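Local structure of putative sortase (Streptococcus pneumoniae, 2W1K) at residues Y135-G139 against Q140-E144; E151-L154 against P155-E159. The protein is a class C sortase, a transpeptidase that probably joins pilin subunits covalently in building the pneumococcal pilus. One frame throughout, in Å; residues are numbered along the deposited sequence.

Interaction 1: residues Y135-G139 against Q140-E144; sequences YYDNG and QEIVE
The side chains of Asn138 and Glu141 cross at a slant at the end of a hairpin, amide and carboxylate nearly coplanar, 28° apart, and meeting at their rims. Asn138 ND2 lies 2.8 Å from Glu141 OE1 and donates almost within its own amide plane, reaching the anti side of the carboxylate. The other end turns back to the main chain: Asn138 OD1 accepts from Glu141 N at 3.0 Å and, weakly, from Gln140 N. Holding CG between backbone N and carbonyl carbon (chi1 56°) brings the amide over the loop. Asn138 N donates to Glu141 O at 3.1 Å, and Tyr21 of helix 18-34 bonds Glu141 OE1.

Asp137 OD1 takes Gly139 N at 2.8 Å from above the carboxylate plane, forming an Asx turn, while Asp137 OD2 forms a salt bridge with Lys197 and a hydrogen bond with His9. At Gly139 the backbone angles would jam a CB against the carbonyl O of Asn138.

Tyr135 and Glu144 run side by side, Tyr135 CE1 3.7 Å from Glu144 CG. A water in the ring plane bridges Tyr135 OH and Glu144 OE1; Tyr195 also bonds OE1. Ile142 CG2 packs 3.8 Å from Tyr135 CB. Tyr136 and Val143, on the other face, are a hydrogen-bonded pair. This is a beta hairpin of the sortase beta-barrel, its turn held by a main-chain bond together with the Asn138 and Asp137 side chains.

Interaction 2: residues E151-L154 against P155-E159; sequences EIIL and PSEWE
From Leu154 to Glu157 the chain folds into a type I beta turn at the end of strand 141-153, closed by Glu157 N donating to Leu154 O at 2.9 Å, and Glu157 is itself the centre of an inverse gamma turn. The Glu157 side chain then reaches back over the turn. With CG beside its own backbone N (chi1 -75°) and the chain extended beyond it, Glu157 OE1 arrives 3.0 Å from Leu154 N. That bond is nearly straight, 168° at the hydrogen, yet the N-H meets the carboxylate from well above its plane. Leu154 is thus gripped at both its N-H and its carbonyl by one residue. Lys160 forms a salt bridge with the same OE1, which would be expected to stabilise its negative charge.

Apolar atoms line this carboxylate: Leu154 CB lies 3.6 Å and Ile153 CB 3.7 Å from Glu157 OE1, and the leucine side chain crosses that of the glutamate at a slant. Pro155 rests its CD 3.7 Å from Leu154 CB. Its ring also touches Arg184 of strand 183-196, as does Ile153. A proline-containing turn clasped by a glutamate side chain here opens the loop between strands 141-153 and 168-176, the beta6-beta7 loop of the sortase fold.

How the interactions relate
Both interactions are local turns at the two ends of strand 141-153: interaction 1 leads into it from strand 133-137, and interaction 2 carries the chain out of it. Their centres lie 28 Å apart on opposite sides of the chain's centre, and they do not touch. Interaction 1 is partly buried, with paired strands, one face carrying Tyr135, Ile142 and Glu144, and polar groups tied to neighbouring helices and to the strand 183-196 region. Interaction 2 is a surface contact without strand pairing between its segments. In each, side chains accept from main-chain N-H: in the first an asparagine amide and an aspartate, in the second the carboxylate of Glu157, which takes a single N-H.

Interaction 1: residues Y135-G139 against Q140-E144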
loop_
_atom_site.group_PDB
_atom_site.type_symbol
_atom_site.label_atom_id
_atom_site.label_comp_id
_atom_site.label_asym_id
_atom_site.label_seq_id
_atom_site.Cartn_x
_atom_site.Cartn_y
_atom_site.Cartn_z
ATOM N N TYR A 135 6.780 3.486 6.345
ATOM C CA TYR A 135 6.088 4.749 6.522
ATOM C C TYR A 135 5.153 4.995 5.313
ATOM O O TYR A 135 5.565 4.779 4.136
ATOM C CB TYR A 135 7.085 5.871 6.605
ATOM C CG TYR A 135 8.014 5.725 7.805
ATOM C CD1 TYR A 135 7.580 6.063 9.059
ATOM C CD2 TYR A 135 9.345 5.226 7.668
ATOM C CE1 TYR A 135 8.386 5.970 10.131
ATOM C CE2 TYR A 135 10.189 5.070 8.771
ATOM C CZ TYR A 135 9.707 5.491 10.001
ATOM O OH TYR A 135 10.453 5.432 11.147
ATOM N N TYR A 136 3.922 5.476 5.609
ATOM C CA TYR A 136 2.968 5.625 4.574
ATOM C C TYR A 136 2.512 7.085 4.588
ATOM O O TYR A 136 1.993 7.561 5.576
ATOM C CB TYR A 136 1.754 4.618 4.797
ATOM C CG TYR A 136 0.729 4.807 3.737
ATOM C CD1 TYR A 136 0.866 4.192 2.493
ATOM C CD2 TYR A 136 -0.378 5.657 3.932
ATOM C CE1 TYR A 136 -0.055 4.404 1.446
ATOM C CE2 TYR A 136 -1.287 5.918 2.883
ATOM C CZ TYR A 136 -1.135 5.265 1.668
ATOM O OH TYR A 136 -1.957 5.559 0.615
ATOM N N ASP A 137 2.583 7.792 3.477
ATOM C CA ASP A 137 2.216 9.198 3.508
ATOM C C ASP A 137 0.911 9.472 2.738
ATOM O O ASP A 137 0.856 9.175 1.515
ATOM C CB ASP A 137 3.412 9.975 2.955
ATOM C CG ASP A 137 3.246 11.463 3.056
ATOM O OD1 ASP A 137 2.138 11.969 3.397
ATOM O OD2 ASP A 137 4.278 12.152 2.769
ATOM N N ASN A 138 -0.141 9.969 3.418
ATOM C CA ASN A 138 -1.451 10.180 2.754
ATOM C C ASN A 138 -1.569 11.614 2.351
ATOM O O ASN A 138 -2.659 12.088 1.947
ATOM C CB ASN A 138 -2.682 9.827 3.627
ATOM C CG ASN A 138 -2.745 10.566 4.982
ATOM O OD1 ASN A 138 -2.277 11.657 5.172
ATOM N ND2 ASN A 138 -3.344 9.929 5.908
ATOM N N GLY A 139 -0.464 12.327 2.482
ATOM C CA GLY A 139 -0.487 13.766 2.155
ATOM C C GLY A 139 -0.210 14.688 3.296
ATOM O O GLY A 139 0.757 15.471 3.256
ATOM N N GLN A 140 -1.059 14.605 4.315
ATOM C CA GLN A 140 -0.971 15.418 5.566
ATOM C C GLN A 140 -0.496 14.697 6.777
ATOM O O GLN A 140 -0.314 15.332 7.793
ATOM C CB GLN A 140 -2.374 15.934 5.955
ATOM C CG GLN A 140 -3.096 16.522 4.787
ATOM C CD GLN A 140 -2.832 17.984 4.557
ATOM O OE1 GLN A 140 -2.676 18.457 3.412
ATOM N NE2 GLN A 140 -2.853 18.736 5.611
ATOM N N GLU A 141 -0.401 13.375 6.694
ATOM C CA GLU A 141 0.020 12.532 7.800
ATOM C C GLU A 141 0.992 11.429 7.286
ATOM O O GLU A 141 0.837 10.904 6.159
ATOM C CB GLU A 141 -1.181 11.776 8.341
ATOM C CG GLU A 141 -2.316 12.716 8.714
ATOM C CD GLU A 141 -3.565 11.979 9.145
ATOM O OE1 GLU A 141 -4.125 11.288 8.249
ATOM O OE2 GLU A 141 -4.003 12.027 10.353
ATOM N N ILE A 142 1.894 10.981 8.170
ATOM C CA ILE A 142 2.697 9.851 7.872
ATOM C C ILE A 142 2.288 8.783 8.828
ATOM O O ILE A 142 2.266 9.004 10.065
ATOM C CB ILE A 142 4.215 10.153 7.971
ATOM C CG1 ILE A 142 4.717 10.999 6.793
ATOM C CG2 ILE A 142 4.929 8.796 7.769
ATOM C CD1 ILE A 142 6.130 11.823 7.045
ATOM N N VAL A 143 1.937 7.602 8.330
ATOM C CA VAL A 143 1.461 6.570 9.282
ATOM C C VAL A 143 2.663 5.664 9.376
ATOM O O VAL A 143 3.281 5.373 8.349
ATOM C CB VAL A 143 0.284 5.786 8.706
ATOM C CG1 VAL A 143 -0.138 4.676 9.628
ATOM C CG2 VAL A 143 -0.873 6.791 8.369
ATOM N N GLU A 144 2.964 5.210 10.577
ATOM C CA GLU A 144 4.110 4.337 10.790
ATOM C C GLU A 144 3.593 2.928 11.087
ATOM O O GLU A 144 2.637 2.796 11.841
ATOM C CB GLU A 144 5.034 4.876 11.948
ATOM C CG GLU A 144 6.172 3.846 12.113
ATOM C CD GLU A 144 7.060 4.165 13.287
ATOM O OE1 GLU A 144 7.097 5.350 13.707
ATOM O OE2 GLU A 144 7.731 3.229 13.783
HETATM O O HOH W 1 9.485 6.589 13.462
#

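Interaction 2: residues E151-L154 against P155-E159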
loop_
_atom_site.group_PDB
_atom_site.type_symbol
_atom_site.label_atom_id
_atom_site.label_comp_id
_atom_site.label_asym_id
_atom_site.label_seq_id
_atom_site.Cartn_x
_atom_site.Cartn_y
_atom_site.Cartn_z
ATOM N N GLU A 151 3.823 -14.697 5.329
ATOM C CA GLU A 151 3.228 -15.947 4.880
ATOM C C GLU A 151 3.527 -16.204 3.443
ATOM O O GLU A 151 3.782 -15.269 2.666
ATOM C CB GLU A 151 1.715 -15.868 4.995
ATOM C CG GLU A 151 1.310 -15.216 6.225
ATOM C CD GLU A 151 -0.186 -14.873 6.246
ATOM O OE1 GLU A 151 -0.996 -15.776 5.929
ATOM O OE2 GLU A 151 -0.547 -13.718 6.604
ATOM N N ILE A 152 3.480 -17.479 3.066
ATOM C CA ILE A 152 3.504 -17.855 1.657
ATOM C C ILE A 152 2.123 -18.394 1.335
ATOM O O ILE A 152 1.575 -19.187 2.084
ATOM C CB ILE A 152 4.596 -18.880 1.296
ATOM C CG1 ILE A 152 5.958 -18.269 1.525
ATOM C CG2 ILE A 152 4.443 -19.350 -0.167
ATOM C CD1 ILE A 152 6.273 -17.222 0.563
ATOM N N ILE A 153 1.499 -17.898 0.260
ATOM C CA ILE A 153 0.176 -18.481 -0.056
ATOM C C ILE A 153 0.096 -18.876 -1.504
ATOM O O ILE A 153 0.962 -18.455 -2.271
ATOM C CB ILE A 153 -0.975 -17.513 0.335
ATOM C CG1 ILE A 153 -1.045 -16.308 -0.677
ATOM C CG2 ILE A 153 -0.845 -17.176 1.856
ATOM C CD1 ILE A 153 -2.300 -15.479 -0.528
ATOM N N LEU A 154 -0.945 -19.622 -1.892
ATOM C CA LEU A 154 -1.229 -19.905 -3.317
ATOM C C LEU A 154 -2.078 -18.760 -3.879
ATOM O O LEU A 154 -2.918 -18.221 -3.136
ATOM C CB LEU A 154 -2.054 -21.228 -3.442
ATOM C CG LEU A 154 -1.376 -22.542 -2.990
ATOM C CD1 LEU A 154 -2.134 -23.801 -3.564
ATOM C CD2 LEU A 154 0.071 -22.504 -3.436
ATOM N N PRO A 155 -1.887 -18.378 -5.164
ATOM C CA PRO A 155 -2.674 -17.301 -5.775
ATOM C C PRO A 155 -4.215 -17.501 -5.704
ATOM O O PRO A 155 -4.961 -16.536 -5.733
ATOM C CB PRO A 155 -2.300 -17.389 -7.229
ATOM C CG PRO A 155 -1.031 -18.061 -7.284
ATOM C CD PRO A 155 -0.892 -18.931 -6.101
ATOM N N SER A 156 -4.696 -18.737 -5.643
ATOM C CA SER A 156 -6.134 -18.977 -5.604
ATOM C C SER A 156 -6.704 -18.778 -4.207
ATOM O O SER A 156 -7.950 -18.801 -4.000
ATOM C CB SER A 156 -6.355 -20.440 -6.002
ATOM O OG SER A 156 -5.579 -21.299 -5.145
ATOM N N GLU A 157 -5.796 -18.642 -3.238
ATOM C CA GLU A 157 -6.188 -18.528 -1.843
ATOM C C GLU A 157 -6.479 -17.111 -1.373
ATOM O O GLU A 157 -6.028 -16.706 -0.296
ATOM C CB GLU A 157 -5.146 -19.169 -0.923
ATOM C CG GLU A 157 -5.215 -20.636 -0.975
ATOM C CD GLU A 157 -4.059 -21.274 -0.268
ATOM O OE1 GLU A 157 -3.041 -20.589 -0.049
ATOM O OE2 GLU A 157 -4.148 -22.486 0.035
ATOM N N TRP A 158 -7.336 -16.439 -2.142
ATOM C CA TRP A 158 -7.750 -15.058 -1.917
ATOM C C TRP A 158 -8.320 -14.797 -0.516
ATOM O O TRP A 158 -8.111 -13.706 0.023
ATOM C CB TRP A 158 -8.689 -14.602 -3.042
ATOM C CG TRP A 158 -10.046 -15.253 -2.996
ATOM C CD1 TRP A 158 -10.500 -16.320 -3.761
ATOM C CD2 TRP A 158 -11.158 -14.879 -2.135
ATOM N NE1 TRP A 158 -11.819 -16.626 -3.424
ATOM C CE2 TRP A 158 -12.240 -15.764 -2.434
ATOM C CE3 TRP A 158 -11.330 -13.900 -1.142
ATOM C CZ2 TRP A 158 -13.474 -15.682 -1.774
ATOM C CZ3 TRP A 158 -12.512 -13.849 -0.470
ATOM C CH2 TRP A 158 -13.596 -14.718 -0.797
ATOM N N GLU A 159 -8.983 -15.781 0.096
ATOM C CA GLU A 159 -9.420 -15.633 1.457
ATOM C C GLU A 159 -8.268 -15.301 2.431
ATOM O O GLU A 159 -8.474 -14.664 3.451
ATOM C CB GLU A 159 -10.196 -16.854 1.942
ATOM C CG GLU A 159 -11.380 -17.266 1.050
ATOM C CD GLU A 159 -11.035 -18.319 -0.058
ATOM O OE1 GLU A 159 -9.812 -18.602 -0.347
ATOM O OE2 GLU A 159 -12.043 -18.887 -0.630
#